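Local coordinates for fanconi-associated nuclease 1 homolog (Pseudomonas aeruginosa, PDB 5Y7Q), which is a bacterial member of the FAN1 nuclease family that carries HTH, SAP and VRR-NUC regions in a single chain, modelled here with bound nucleic acid, at residues 64-69 with 234-239; 268-273 with 277-282; 409-414 with 509-514; 439-444 with 449-454; 524-529 with 556-561. One frame throughout, in Å; residues are numbered along the deposited sequence.

Interaction 1 of 5, residues 64-69 with 234-239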
# COMPACT_ATOMS: atom_id res chain seq x y z
N ASP A 64 -27.95 -3.05 -16.14
CA ASP A 64 -28.54 -4.12 -16.93
C ASP A 64 -27.49 -5.15 -17.36
O ASP A 64 -27.69 -6.36 -17.18
CB ASP A 64 -29.27 -3.53 -18.13
CG ASP A 64 -30.07 -2.28 -17.77
OD1 ASP A 64 -29.54 -1.44 -16.99
OD2 ASP A 64 -31.22 -2.13 -18.26
N GLN A 65 -26.37 -4.68 -17.94
CA GLN A 65 -25.31 -5.60 -18.36
C GLN A 65 -24.86 -6.49 -17.20
O GLN A 65 -24.61 -7.70 -17.39
CB GLN A 65 -24.11 -4.80 -18.92
CG GLN A 65 -23.94 -4.81 -20.47
CD GLN A 65 -24.92 -3.86 -21.24
OE1 GLN A 65 -25.51 -2.95 -20.66
NE2 GLN A 65 -25.06 -4.10 -22.55
N GLU A 66 -24.78 -5.93 -15.99
CA GLU A 66 -24.27 -6.67 -14.84
C GLU A 66 -25.23 -7.78 -14.42
O GLU A 66 -24.80 -8.91 -14.15
CB GLU A 66 -24.02 -5.71 -13.68
CG GLU A 66 -22.66 -5.07 -13.68
CD GLU A 66 -22.70 -3.57 -13.58
OE1 GLU A 66 -21.73 -2.95 -14.07
OE2 GLU A 66 -23.69 -3.01 -13.03
N ARG A 67 -26.52 -7.45 -14.31
CA ARG A 67 -27.49 -8.47 -13.90
C ARG A 67 -27.58 -9.57 -14.94
O ARG A 67 -27.61 -10.75 -14.58
CB ARG A 67 -28.85 -7.84 -13.61
CG ARG A 67 -28.79 -6.83 -12.48
CD ARG A 67 -30.14 -6.41 -11.99
NE ARG A 67 -30.96 -5.91 -13.08
CZ ARG A 67 -30.96 -4.65 -13.52
NH1 ARG A 67 -31.75 -4.31 -14.54
NH2 ARG A 67 -30.17 -3.75 -12.96
N ALA A 68 -27.57 -9.20 -16.23
CA ALA A 68 -27.48 -10.18 -17.30
C ALA A 68 -26.24 -11.07 -17.16
O ALA A 68 -26.30 -12.27 -17.42
CB ALA A 68 -27.46 -9.48 -18.66
N PHE A 69 -25.12 -10.49 -16.73
CA PHE A 69 -23.93 -11.32 -16.56
C PHE A 69 -24.12 -12.33 -15.43
O PHE A 69 -23.79 -13.51 -15.57
CB PHE A 69 -22.70 -10.46 -16.31
CG PHE A 69 -21.45 -11.25 -16.08
CD1 PHE A 69 -21.09 -11.67 -14.80
CD2 PHE A 69 -20.63 -11.60 -17.15
CE1 PHE A 69 -19.96 -12.42 -14.59
CE2 PHE A 69 -19.49 -12.35 -16.95
CZ PHE A 69 -19.15 -12.76 -15.66
N ARG A 234 -21.56 3.33 -1.92
CA ARG A 234 -22.97 3.72 -1.78
C ARG A 234 -23.56 4.00 -3.16
O ARG A 234 -24.45 3.28 -3.61
CB ARG A 234 -23.11 4.90 -0.83
CG ARG A 234 -22.89 4.54 0.64
CD ARG A 234 -23.32 5.69 1.55
NE ARG A 234 -23.24 6.98 0.87
CZ ARG A 234 -24.30 7.73 0.54
NH1 ARG A 234 -25.53 7.32 0.84
NH2 ARG A 234 -24.11 8.88 -0.09
N LEU A 235 -23.08 5.05 -3.83
CA LEU A 235 -23.56 5.37 -5.18
C LEU A 235 -22.85 4.53 -6.23
O LEU A 235 -21.71 4.10 -6.06
CB LEU A 235 -23.34 6.85 -5.51
CG LEU A 235 -24.04 7.92 -4.68
CD1 LEU A 235 -23.10 8.47 -3.62
CD2 LEU A 235 -24.53 9.04 -5.59
N ARG A 236 -23.53 4.32 -7.36
CA ARG A 236 -22.85 3.75 -8.51
C ARG A 236 -21.74 4.67 -9.00
O ARG A 236 -20.64 4.20 -9.31
CB ARG A 236 -23.85 3.47 -9.63
CG ARG A 236 -23.16 3.05 -10.90
CD ARG A 236 -24.13 2.78 -12.01
NE ARG A 236 -23.48 2.01 -13.06
CZ ARG A 236 -23.36 0.68 -13.04
NH1 ARG A 236 -22.75 0.06 -14.04
NH2 ARG A 236 -23.86 -0.03 -12.03
N ALA A 237 -22.01 5.97 -9.06
CA ALA A 237 -21.02 6.92 -9.57
C ALA A 237 -19.72 6.90 -8.78
O ALA A 237 -18.70 7.34 -9.31
CB ALA A 237 -21.58 8.34 -9.58
N ASP A 238 -19.74 6.42 -7.53
CA ASP A 238 -18.50 6.33 -6.76
C ASP A 238 -17.64 5.16 -7.23
O ASP A 238 -16.42 5.29 -7.33
CB ASP A 238 -18.79 6.23 -5.26
CG ASP A 238 -19.46 7.49 -4.70
OD1 ASP A 238 -20.15 7.39 -3.66
OD2 ASP A 238 -19.30 8.57 -5.33
N VAL A 239 -18.27 4.02 -7.53
CA VAL A 239 -17.58 2.96 -8.27
C VAL A 239 -17.03 3.51 -9.59
O VAL A 239 -15.83 3.39 -9.87
CB VAL A 239 -18.52 1.77 -8.52
CG1 VAL A 239 -17.77 0.64 -9.23
CG2 VAL A 239 -19.16 1.31 -7.22
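The guanidinium of R236 meets the carboxylate of E66 at its edge and not over a face: the carboxylate carbon lies in the guanidinium plane, although the two flat groups are twisted 34° against each other. R236 grips end-on with two nitrogens, NH1 to E66 OE1 at 3.2 Å and NH2 to E66 OE2 at 3.1 Å. Each oxygen receives its bond through the syn lone pair, the side that faces the other oxygen. The NH1 bond is the straighter, at 160°, and a weak third bond runs from R236 NH1 to E66 OE2. The two side chains reach for each other from opposite directions. R236 has CG anti to the backbone N (chi1 172°) and stays extended from CG to NE, so it covers about half of the 12.3 Å between the two CA atoms, while the E66 chain is bent at chi2. E66 OE2 has a further donor in the backbone N of D63, just ahead of its helix, which helps fix the carboxylate. R236 NH2 also makes a weak bond to L61 O. What results is a bidentate salt bridge between helices far apart in sequence, tying helix 64-75 in the HTH region to the beginning of helix 236-253.

Interaction 2 of 5, residues 268-273 with 277-282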
# COMPACT_ATOMS: atom_id res chain seq x y z
N GLU A 268 -13.22 19.82 -10.19
CA GLU A 268 -13.94 19.99 -8.94
C GLU A 268 -13.65 18.81 -8.00
O GLU A 268 -13.45 17.68 -8.46
CB GLU A 268 -15.44 20.10 -9.19
CG GLU A 268 -15.86 21.23 -10.14
CD GLU A 268 -16.50 20.72 -11.43
OE1 GLU A 268 -16.00 19.72 -11.99
OE2 GLU A 268 -17.50 21.33 -11.88
N PRO A 269 -13.60 19.04 -6.69
CA PRO A 269 -13.41 17.93 -5.75
C PRO A 269 -14.65 17.04 -5.63
O PRO A 269 -15.79 17.49 -5.78
CB PRO A 269 -13.09 18.63 -4.43
CG PRO A 269 -12.62 19.99 -4.82
CD PRO A 269 -13.45 20.34 -6.02
N TYR A 270 -14.41 15.75 -5.37
CA TYR A 270 -15.51 14.80 -5.25
C TYR A 270 -16.27 15.02 -3.96
O TYR A 270 -15.70 15.43 -2.94
CB TYR A 270 -15.00 13.34 -5.28
CG TYR A 270 -14.52 12.83 -6.61
CD1 TYR A 270 -15.40 12.59 -7.66
CD2 TYR A 270 -13.17 12.53 -6.81
CE1 TYR A 270 -14.96 12.10 -8.88
CE2 TYR A 270 -12.71 12.05 -8.03
CZ TYR A 270 -13.61 11.83 -9.06
OH TYR A 270 -13.15 11.34 -10.26
N ALA A 271 -17.57 14.72 -4.00
CA ALA A 271 -18.36 14.73 -2.77
C ALA A 271 -17.81 13.71 -1.78
O ALA A 271 -17.47 14.05 -0.64
CB ALA A 271 -19.83 14.46 -3.10
N ASN A 272 -17.70 12.45 -2.20
CA ASN A 272 -17.26 11.39 -1.30
C ASN A 272 -15.83 11.63 -0.86
O ASN A 272 -14.93 11.72 -1.72
CB ASN A 272 -17.39 10.02 -1.97
CG ASN A 272 -16.93 8.89 -1.06
OD1 ASN A 272 -15.74 8.58 -0.99
ND2 ASN A 272 -17.88 8.27 -0.36
N PRO A 273 -15.55 11.74 0.44
CA PRO A 273 -14.20 12.11 0.87
C PRO A 273 -13.15 11.04 0.61
O PRO A 273 -12.04 11.36 0.18
CB PRO A 273 -14.38 12.39 2.36
CG PRO A 273 -15.49 11.49 2.77
CD PRO A 273 -16.42 11.39 1.58
N GLY A 277 -9.66 11.47 -1.54
CA GLY A 277 -8.31 11.07 -1.19
C GLY A 277 -7.56 10.48 -2.37
O GLY A 277 -6.43 10.86 -2.65
N ARG A 278 -8.18 9.53 -3.07
CA ARG A 278 -7.56 8.93 -4.25
C ARG A 278 -7.23 10.00 -5.29
O ARG A 278 -6.11 10.03 -5.84
CB ARG A 278 -8.50 7.89 -4.86
CG ARG A 278 -9.29 7.07 -3.85
CD ARG A 278 -8.64 5.72 -3.63
NE ARG A 278 -8.14 5.19 -4.89
CZ ARG A 278 -7.23 4.24 -4.97
NH1 ARG A 278 -6.72 3.73 -3.86
NH2 ARG A 278 -6.82 3.81 -6.17
N ARG A 279 -8.19 10.87 -5.59
CA ARG A 279 -7.93 11.91 -6.58
C ARG A 279 -6.74 12.76 -6.17
O ARG A 279 -5.83 13.03 -6.97
CB ARG A 279 -9.13 12.82 -6.74
CG ARG A 279 -8.79 14.05 -7.55
CD ARG A 279 -10.01 14.82 -7.95
NE ARG A 279 -10.22 15.92 -7.03
CZ ARG A 279 -9.76 17.15 -7.25
NH1 ARG A 279 -9.99 18.11 -6.36
NH2 ARG A 279 -9.10 17.41 -8.38
N VAL A 280 -6.75 13.18 -4.91
CA VAL A 280 -5.78 14.14 -4.41
C VAL A 280 -4.38 13.52 -4.39
O VAL A 280 -3.38 14.17 -4.72
CB VAL A 280 -6.27 14.62 -3.03
CG1 VAL A 280 -5.43 14.08 -1.87
CG2 VAL A 280 -6.47 16.14 -3.01
N LYS A 281 -4.29 12.22 -4.06
CA LYS A 281 -3.03 11.51 -4.18
C LYS A 281 -2.54 11.54 -5.62
O LYS A 281 -1.36 11.79 -5.89
CB LYS A 281 -3.19 10.06 -3.69
CG LYS A 281 -1.90 9.25 -3.71
CD LYS A 281 -2.09 7.81 -3.20
CE LYS A 281 -0.76 7.03 -3.12
NZ LYS A 281 -0.95 5.55 -2.90
N LEU A 282 -3.45 11.31 -6.57
CA LEU A 282 -3.04 11.24 -7.97
C LEU A 282 -2.47 12.57 -8.44
O LEU A 282 -1.39 12.62 -9.04
CB LEU A 282 -4.24 10.81 -8.80
CG LEU A 282 -4.10 10.43 -10.24
CD1 LEU A 282 -3.32 9.17 -10.32
CD2 LEU A 282 -5.50 10.23 -10.74
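R279 reaches from its helix to the chain running up to that helix, and its side chain lies obliquely across both P269 and Y270. The guanidinium turns one face to the backbone, with E268 O 3.8 Å above the plane and over its centre. Its NH1 sits 3.5 Å from P269 CA and close to the proline ring, at 3.6 Å from P269 CG. Farther back, R279 CB and CD rest on the CD2-CE2 side of the Y270 ring, with CD 3.9 Å from Y270 CE2, and ring and guanidinium planes stand 76° apart. R279 leaves the helix with CG anti to the backbone N and then bends at chi3 (98°), which carries the charged end round to P269. Nearer the start of the helix, G277 N donates to P273 O at 2.9 Å, a backbone bond of its first turn, and N272 at the N-cap uses OD1 to hold L275 N. Across the segments R279 makes no hydrogen bond; its NH1 forms a salt bridge with E276, whose other oxygen accepts from Y270 N. The carboxylate of E276 therefore joins the arginine to the loop backbone, and the carbonyl over the guanidinium face probably adds a modest electrostatic attraction to van der Waals packing.

Interaction 3 of 5, residues 409-414 with 509-514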
# COMPACT_ATOMS: atom_id res chain seq x y z
N GLY A 409 8.14 -0.90 15.75
CA GLY A 409 7.30 -2.08 15.82
C GLY A 409 6.87 -2.48 17.22
O GLY A 409 5.79 -3.05 17.40
N LEU A 410 7.70 -2.22 18.23
CA LEU A 410 7.30 -2.59 19.58
C LEU A 410 6.22 -1.66 20.12
O LEU A 410 5.19 -2.11 20.62
CB LEU A 410 8.51 -2.61 20.51
CG LEU A 410 8.04 -2.62 21.96
CD1 LEU A 410 7.45 -3.98 22.32
CD2 LEU A 410 9.17 -2.22 22.90
N ILE A 411 6.43 -0.35 19.99
CA ILE A 411 5.45 0.59 20.52
C ILE A 411 4.13 0.51 19.76
O ILE A 411 3.05 0.50 20.37
CB ILE A 411 6.04 2.01 20.53
CG1 ILE A 411 7.17 2.02 21.53
CG2 ILE A 411 4.99 3.03 20.88
CD1 ILE A 411 7.87 3.32 21.64
N ASN A 412 4.18 0.46 18.42
CA ASN A 412 2.95 0.27 17.67
C ASN A 412 2.28 -1.03 18.05
O ASN A 412 1.06 -1.07 18.24
CB ASN A 412 3.20 0.31 16.16
CG ASN A 412 3.60 1.68 15.69
OD1 ASN A 412 3.72 2.60 16.50
ND2 ASN A 412 3.85 1.82 14.40
N SER A 413 3.06 -2.10 18.23
CA SER A 413 2.44 -3.37 18.61
C SER A 413 1.71 -3.24 19.93
O SER A 413 0.53 -3.57 20.02
CB SER A 413 3.49 -4.46 18.67
OG SER A 413 3.88 -4.81 17.35
N LEU A 414 2.38 -2.73 20.96
CA LEU A 414 1.72 -2.56 22.25
C LEU A 414 0.43 -1.77 22.10
O LEU A 414 -0.58 -2.08 22.74
CB LEU A 414 2.68 -1.87 23.23
CG LEU A 414 3.89 -2.72 23.60
CD1 LEU A 414 4.90 -1.89 24.33
CD2 LEU A 414 3.46 -3.88 24.44
N ARG A 509 1.03 5.78 27.52
CA ARG A 509 -0.05 6.70 27.20
C ARG A 509 0.44 7.83 26.30
O ARG A 509 -0.21 8.16 25.31
CB ARG A 509 -0.68 7.26 28.47
CG ARG A 509 -1.60 8.41 28.23
CD ARG A 509 -2.73 8.37 29.21
NE ARG A 509 -3.85 7.58 28.69
CZ ARG A 509 -5.02 7.47 29.31
NH1 ARG A 509 -5.99 6.75 28.78
NH2 ARG A 509 -5.22 8.10 30.47
N ALA A 510 1.59 8.42 26.62
CA ALA A 510 2.09 9.53 25.81
C ALA A 510 2.26 9.10 24.35
O ALA A 510 1.69 9.70 23.43
CB ALA A 510 3.40 10.06 26.39
N TRP A 511 3.01 8.02 24.12
CA TRP A 511 3.20 7.52 22.77
C TRP A 511 1.86 7.21 22.10
O TRP A 511 1.63 7.62 20.96
CB TRP A 511 4.08 6.27 22.78
CG TRP A 511 5.43 6.54 23.30
CD1 TRP A 511 6.14 7.70 23.19
CD2 TRP A 511 6.23 5.64 24.06
NE1 TRP A 511 7.35 7.58 23.84
CE2 TRP A 511 7.43 6.33 24.38
CE3 TRP A 511 6.05 4.34 24.52
CZ2 TRP A 511 8.45 5.74 25.12
CZ3 TRP A 511 7.07 3.75 25.25
CH2 TRP A 511 8.25 4.45 25.54
N PHE A 512 0.98 6.50 22.79
CA PHE A 512 -0.27 6.04 22.17
C PHE A 512 -1.14 7.21 21.73
O PHE A 512 -1.75 7.18 20.65
CB PHE A 512 -1.02 5.12 23.15
CG PHE A 512 -0.34 3.80 23.37
CD1 PHE A 512 0.83 3.47 22.68
CD2 PHE A 512 -0.86 2.88 24.25
CE1 PHE A 512 1.48 2.26 22.87
CE2 PHE A 512 -0.23 1.65 24.44
CZ PHE A 512 0.94 1.34 23.76
N GLU A 513 -1.19 8.27 22.54
CA GLU A 513 -1.95 9.44 22.14
C GLU A 513 -1.28 10.16 20.98
O GLU A 513 -1.98 10.72 20.12
CB GLU A 513 -2.15 10.38 23.33
CG GLU A 513 -3.52 11.04 23.38
CD GLU A 513 -4.50 10.31 24.29
OE1 GLU A 513 -4.23 10.21 25.51
OE2 GLU A 513 -5.54 9.84 23.79
N ARG A 514 0.05 10.15 20.91
CA ARG A 514 0.71 10.79 19.77
C ARG A 514 0.39 10.05 18.47
O ARG A 514 0.12 10.68 17.44
CB ARG A 514 2.22 10.87 19.98
CG ARG A 514 2.93 11.73 18.93
CD ARG A 514 4.43 11.83 19.17
NE ARG A 514 5.20 11.73 17.94
CZ ARG A 514 5.62 12.76 17.21
NH1 ARG A 514 5.35 14.02 17.59
NH2 ARG A 514 6.31 12.53 16.10
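The CH-pi contact comes first: I411 puts CD1 over one face of the W511 indole, 3.7 Å from the centroid of the six-membered ring and 16° off its normal. The two side chains cross at about a right angle. I411 has CG1 anti to the carbonyl carbon (chi1 -67°) and an extended chi2, which sends CD1 out over the ring, while its other branch, CG2, rests 3.9 Å from W511 CB. The second kind is apolar packing on F512. The outer end of that ring slips in beside helix 409-418, where CZ comes 3.7 Å from L414 CB and CE1 lies 4.1 Å from I411 CG2. The phenyl also meets backbone, with CE1 3.4 Å from I411 O. Outside the pair, F415 meets F512 edge to face. Within 409-414, S413 OG donates to G409 O at 2.6 Å and also bonds Y487 N; G409 O accepts from S413 N too. The helix segments pass nearly perpendicular, at a crossing angle of -84° with axes 10.2 Å apart, so the bulky aromatics bridge the gap. With no hydrogen bond or salt bridge between the segments, this buried contact depends on van der Waals and CH-pi attraction and on exclusion of water.

Interaction 4 of 5, residues 439-444 with 449-454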
# COMPACT_ATOMS: atom_id res chain seq x y z
N PRO A 439 -9.74 -1.41 9.53
CA PRO A 439 -10.98 -0.74 9.15
C PRO A 439 -10.76 0.22 8.00
O PRO A 439 -9.65 0.71 7.77
CB PRO A 439 -11.37 0.02 10.42
CG PRO A 439 -10.07 0.26 11.10
CD PRO A 439 -9.32 -1.03 10.89
N ALA A 440 -11.84 0.50 7.27
CA ALA A 440 -11.72 1.37 6.10
C ALA A 440 -11.45 2.82 6.50
O ALA A 440 -10.71 3.52 5.81
CB ALA A 440 -12.98 1.27 5.26
N ASP A 441 -11.99 3.26 7.64
CA ASP A 441 -11.86 4.65 8.07
C ASP A 441 -10.57 4.92 8.85
O ASP A 441 -10.40 6.04 9.35
CB ASP A 441 -13.08 5.08 8.91
CG ASP A 441 -13.31 4.21 10.14
OD1 ASP A 441 -13.24 2.98 10.02
OD2 ASP A 441 -13.58 4.77 11.22
N LEU A 442 -9.66 3.93 8.95
CA LEU A 442 -8.48 4.07 9.80
C LEU A 442 -7.74 5.38 9.60
O LEU A 442 -7.18 5.93 10.56
CB LEU A 442 -7.51 2.91 9.55
CG LEU A 442 -6.17 2.94 10.29
CD1 LEU A 442 -6.38 2.89 11.80
CD2 LEU A 442 -5.27 1.81 9.84
N HIS A 443 -7.70 5.90 8.36
CA HIS A 443 -7.02 7.16 8.08
C HIS A 443 -7.96 8.36 8.01
O HIS A 443 -7.49 9.47 7.76
CB HIS A 443 -6.18 7.02 6.82
CG HIS A 443 -4.97 6.16 7.01
ND1 HIS A 443 -3.94 6.51 7.86
CD2 HIS A 443 -4.65 4.94 6.51
CE1 HIS A 443 -3.02 5.55 7.86
NE2 HIS A 443 -3.43 4.59 7.05
N SER A 444 -9.25 8.17 8.26
CA SER A 444 -10.19 9.28 8.33
C SER A 444 -9.90 10.18 9.54
O SER A 444 -9.23 9.79 10.50
CB SER A 444 -11.63 8.76 8.38
OG SER A 444 -12.56 9.75 7.96
N GLN A 449 -12.83 9.83 16.91
CA GLN A 449 -14.12 10.30 17.43
C GLN A 449 -15.19 9.23 17.28
O GLN A 449 -15.91 8.93 18.24
CB GLN A 449 -14.55 11.59 16.73
CG GLN A 449 -15.61 12.38 17.51
CD GLN A 449 -16.55 13.17 16.61
OE1 GLN A 449 -16.44 13.13 15.39
NE2 GLN A 449 -17.50 13.89 17.23
N ARG A 450 -15.31 8.64 16.08
CA ARG A 450 -16.31 7.60 15.84
C ARG A 450 -16.24 6.52 16.91
O ARG A 450 -17.26 5.94 17.30
CB ARG A 450 -16.12 6.96 14.45
CG ARG A 450 -16.31 7.86 13.20
CD ARG A 450 -17.78 7.98 12.76
NE ARG A 450 -18.19 7.00 11.75
CZ ARG A 450 -19.46 6.76 11.40
NH1 ARG A 450 -20.45 7.43 11.98
NH2 ARG A 450 -19.73 5.86 10.46
N ARG A 451 -15.03 6.24 17.37
CA ARG A 451 -14.73 5.17 18.31
C ARG A 451 -14.52 5.64 19.73
O ARG A 451 -14.17 4.83 20.59
CB ARG A 451 -13.51 4.39 17.82
CG ARG A 451 -13.85 3.49 16.64
CD ARG A 451 -12.78 3.46 15.60
NE ARG A 451 -12.72 2.15 14.99
CZ ARG A 451 -13.27 1.84 13.82
NH1 ARG A 451 -13.92 2.78 13.14
NH2 ARG A 451 -13.17 0.60 13.34
N ALA A 452 -14.78 6.93 20.00
CA ALA A 452 -14.23 7.65 21.15
C ALA A 452 -14.22 6.84 22.44
O ALA A 452 -13.15 6.54 22.99
CB ALA A 452 -15.01 8.96 21.36
N ALA A 453 -15.40 6.46 22.93
CA ALA A 453 -15.49 5.75 24.20
C ALA A 453 -14.52 4.57 24.25
O ALA A 453 -13.65 4.50 25.13
CB ALA A 453 -16.93 5.27 24.43
N LEU A 454 -14.62 3.67 23.26
CA LEU A 454 -13.86 2.43 23.31
C LEU A 454 -12.36 2.67 23.42
O LEU A 454 -11.63 1.80 23.91
CB LEU A 454 -14.15 1.57 22.07
CG LEU A 454 -15.29 0.56 22.18
CD1 LEU A 454 -16.67 1.25 22.16
CD2 LEU A 454 -15.17 -0.49 21.09
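D441 and R451 form the salt bridge at the centre of this contact, with D441 OD2 2.8 Å from R451 NH1. D441 OD1 lies near the same nitrogen, at 3.2 Å, so the carboxylate faces one end of the guanidinium. Carboxylate and guanidinium planes are 42° apart and the side chains cross at a slant, which makes this a charge pairing and not a flat, two-nitrogen grip. The other terminal nitrogen, R451 NH2, packs on the proline ring, 3.5 Å from P439 CB. The D441 side chain leaves the backbone toward the arginine, and chi1 of 58°, with CG between the backbone N and the carbonyl carbon, sets the carboxylate beside NH1. R451 bends at chi2 and chi3 to come across. In the next shell two carbonyls fix the guanidinium: R451 NE donates to A422 O and R451 NH2 to I423 O. Within the 439-444 loop, S444 N bonds D441 O at 2.7 Å and holds the turn from which the aspartate projects. R450 NE, 5.1 Å from D441 OD2, may add some longer-range attraction. R451 sits at the junction of helices 447-450 and 452-460, as the N-cap residue of the latter. Its side chain thus ties that junction to the end of helix 420-423 and to the 439-444 loop, where P439 and D441 also pack on F447 of helix 447-450.

Interaction 5 of 5, residues 524-529 with 556-561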
# COMPACT_ATOMS: atom_id res chain seq x y z
N ALA A 524 5.80 5.92 12.01
CA ALA A 524 7.20 5.64 11.70
C ALA A 524 8.12 6.68 12.33
O ALA A 524 7.70 7.79 12.69
CB ALA A 524 7.43 5.61 10.19
N GLY A 525 9.40 6.32 12.44
CA GLY A 525 10.42 7.23 12.93
C GLY A 525 10.95 6.96 14.33
O GLY A 525 11.84 7.69 14.79
N LEU A 526 10.45 5.95 15.01
CA LEU A 526 10.93 5.64 16.34
C LEU A 526 12.34 5.04 16.25
O LEU A 526 12.71 4.47 15.22
CB LEU A 526 9.98 4.68 17.04
CG LEU A 526 8.63 5.22 17.53
CD1 LEU A 526 7.74 5.74 16.40
CD2 LEU A 526 7.89 4.17 18.29
N PRO A 527 13.13 5.15 17.32
CA PRO A 527 14.53 4.72 17.27
C PRO A 527 14.71 3.25 16.89
O PRO A 527 13.89 2.40 17.20
CB PRO A 527 15.01 4.97 18.70
CG PRO A 527 14.20 6.13 19.12
CD PRO A 527 12.84 5.86 18.57
N ASP A 528 15.84 2.98 16.23
CA ASP A 528 16.14 1.62 15.77
C ASP A 528 16.05 0.63 16.91
O ASP A 528 15.39 -0.41 16.78
CB ASP A 528 17.54 1.55 15.14
CG ASP A 528 17.70 2.43 13.91
OD1 ASP A 528 16.81 2.42 13.01
OD2 ASP A 528 18.73 3.13 13.82
N LEU A 529 16.70 0.94 18.03
CA LEU A 529 16.93 -0.05 19.07
C LEU A 529 16.25 0.36 20.36
O LEU A 529 15.95 1.54 20.61
CB LEU A 529 18.42 -0.24 19.35
CG LEU A 529 19.39 -0.59 18.24
CD1 LEU A 529 20.77 -0.75 18.85
CD2 LEU A 529 19.01 -1.85 17.51
N LEU A 556 13.54 13.11 14.03
CA LEU A 556 13.81 14.31 14.83
C LEU A 556 12.59 14.73 15.63
O LEU A 556 12.71 15.16 16.78
CB LEU A 556 14.25 15.46 13.94
CG LEU A 556 15.75 15.68 13.81
CD1 LEU A 556 16.02 16.69 12.71
CD2 LEU A 556 16.32 16.14 15.14
N ARG A 557 11.40 14.66 15.02
CA ARG A 557 10.21 15.00 15.79
C ARG A 557 10.02 14.03 16.94
O ARG A 557 9.62 14.43 18.04
CB ARG A 557 8.99 15.04 14.88
CG ARG A 557 9.29 15.73 13.56
CD ARG A 557 8.03 16.13 12.78
NE ARG A 557 7.82 15.31 11.59
CZ ARG A 557 7.06 14.22 11.58
NH1 ARG A 557 6.47 13.85 12.71
NH2 ARG A 557 6.89 13.52 10.46
N TRP A 558 10.33 12.75 16.73
CA TRP A 558 10.16 11.81 17.83
C TRP A 558 11.20 12.03 18.93
O TRP A 558 10.89 11.88 20.11
CB TRP A 558 10.21 10.37 17.32
CG TRP A 558 9.21 9.64 18.09
CD1 TRP A 558 9.34 9.19 19.38
CD2 TRP A 558 7.88 9.34 17.69
NE1 TRP A 558 8.16 8.60 19.79
CE2 TRP A 558 7.25 8.69 18.77
CE3 TRP A 558 7.16 9.55 16.51
CZ2 TRP A 558 5.94 8.24 18.71
CZ3 TRP A 558 5.86 9.11 16.46
CH2 TRP A 558 5.26 8.46 17.54
N LEU A 559 12.42 12.41 18.56
CA LEU A 559 13.40 12.78 19.57
C LEU A 559 12.95 14.00 20.35
O LEU A 559 13.10 14.04 21.58
CB LEU A 559 14.74 13.05 18.90
CG LEU A 559 15.45 11.81 18.41
CD1 LEU A 559 16.91 12.17 18.29
CD2 LEU A 559 15.25 10.71 19.40
N GLN A 560 12.44 15.01 19.66
CA GLN A 560 11.92 16.19 20.35
C GLN A 560 10.81 15.80 21.31
O GLN A 560 10.80 16.20 22.48
CB GLN A 560 11.43 17.22 19.33
CG GLN A 560 10.99 18.55 19.92
CD GLN A 560 10.27 19.45 18.91
OE1 GLN A 560 10.36 19.24 17.69
NE2 GLN A 560 9.55 20.45 19.40
N PHE A 561 9.89 14.96 20.85
CA PHE A 561 8.78 14.55 21.69
C PHE A 561 9.26 13.78 22.91
O PHE A 561 8.80 14.02 24.03
CB PHE A 561 7.81 13.69 20.87
CG PHE A 561 6.67 13.16 21.68
CD1 PHE A 561 5.56 13.95 21.91
CD2 PHE A 561 6.72 11.89 22.22
CE1 PHE A 561 4.49 13.47 22.66
CE2 PHE A 561 5.66 11.40 22.98
CZ PHE A 561 4.54 12.19 23.20
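L526 lays its CD1 methyl over the middle of the six-membered ring of W558, 3.6 Å from the centroid and just 1° off the ring normal. This is a nearly ideal CH-pi contact: CD1 stands at almost equal distances from all six ring carbons. L526 CG sits nearer the pyrrole side, 3.9 Å from W558 CE2. With CG of L526 anti to the carbonyl carbon (chi1 -73°), the end of the leucine swings closer to the helix than its first bond would suggest. The loop backbone adds looser contacts, G525 O at 4.0 Å from W558 CB and A524 O at 4.2 Å from W558 CE3. G525 has positive phi (107°) with psi near zero, a conformation that suits glycine and turns the loop past the tryptophan. R514 of helix 505-517 adds a cation-pi interaction with the indole. Both segments lie in the VRR-NUC region, the loop leading from helix 519-522 into strand 529-533 and W558 standing on helix 553-564. Their nearest atom is about 5 Å from the bound nucleic acid. No hydrogen bond joins the two segments; their direct contact is mainly dispersion over the indole face, and the nearby guanidinium would probably polarise its pi electrons.

Interactions 3 and 5 belong together, their centres about 12 Å apart: I411 of one packs on L526 of the other, and R514 on F561. Both rely on a methyl over an indole, but interaction 3 is fully buried between helices while interaction 5 joins a loop to a helix and is only partly buried. Interaction 4, about 17 Å from interaction 3 between centres, is also buried, yet pairs charges. Interaction 1 does so too, in a partly buried place between distant helices. Interaction 2 is the surface contact, local in sequence; it brushes interaction 1 where N272 packs on D238. Interactions 1 and 5 lie on opposite sides of the chain's centre.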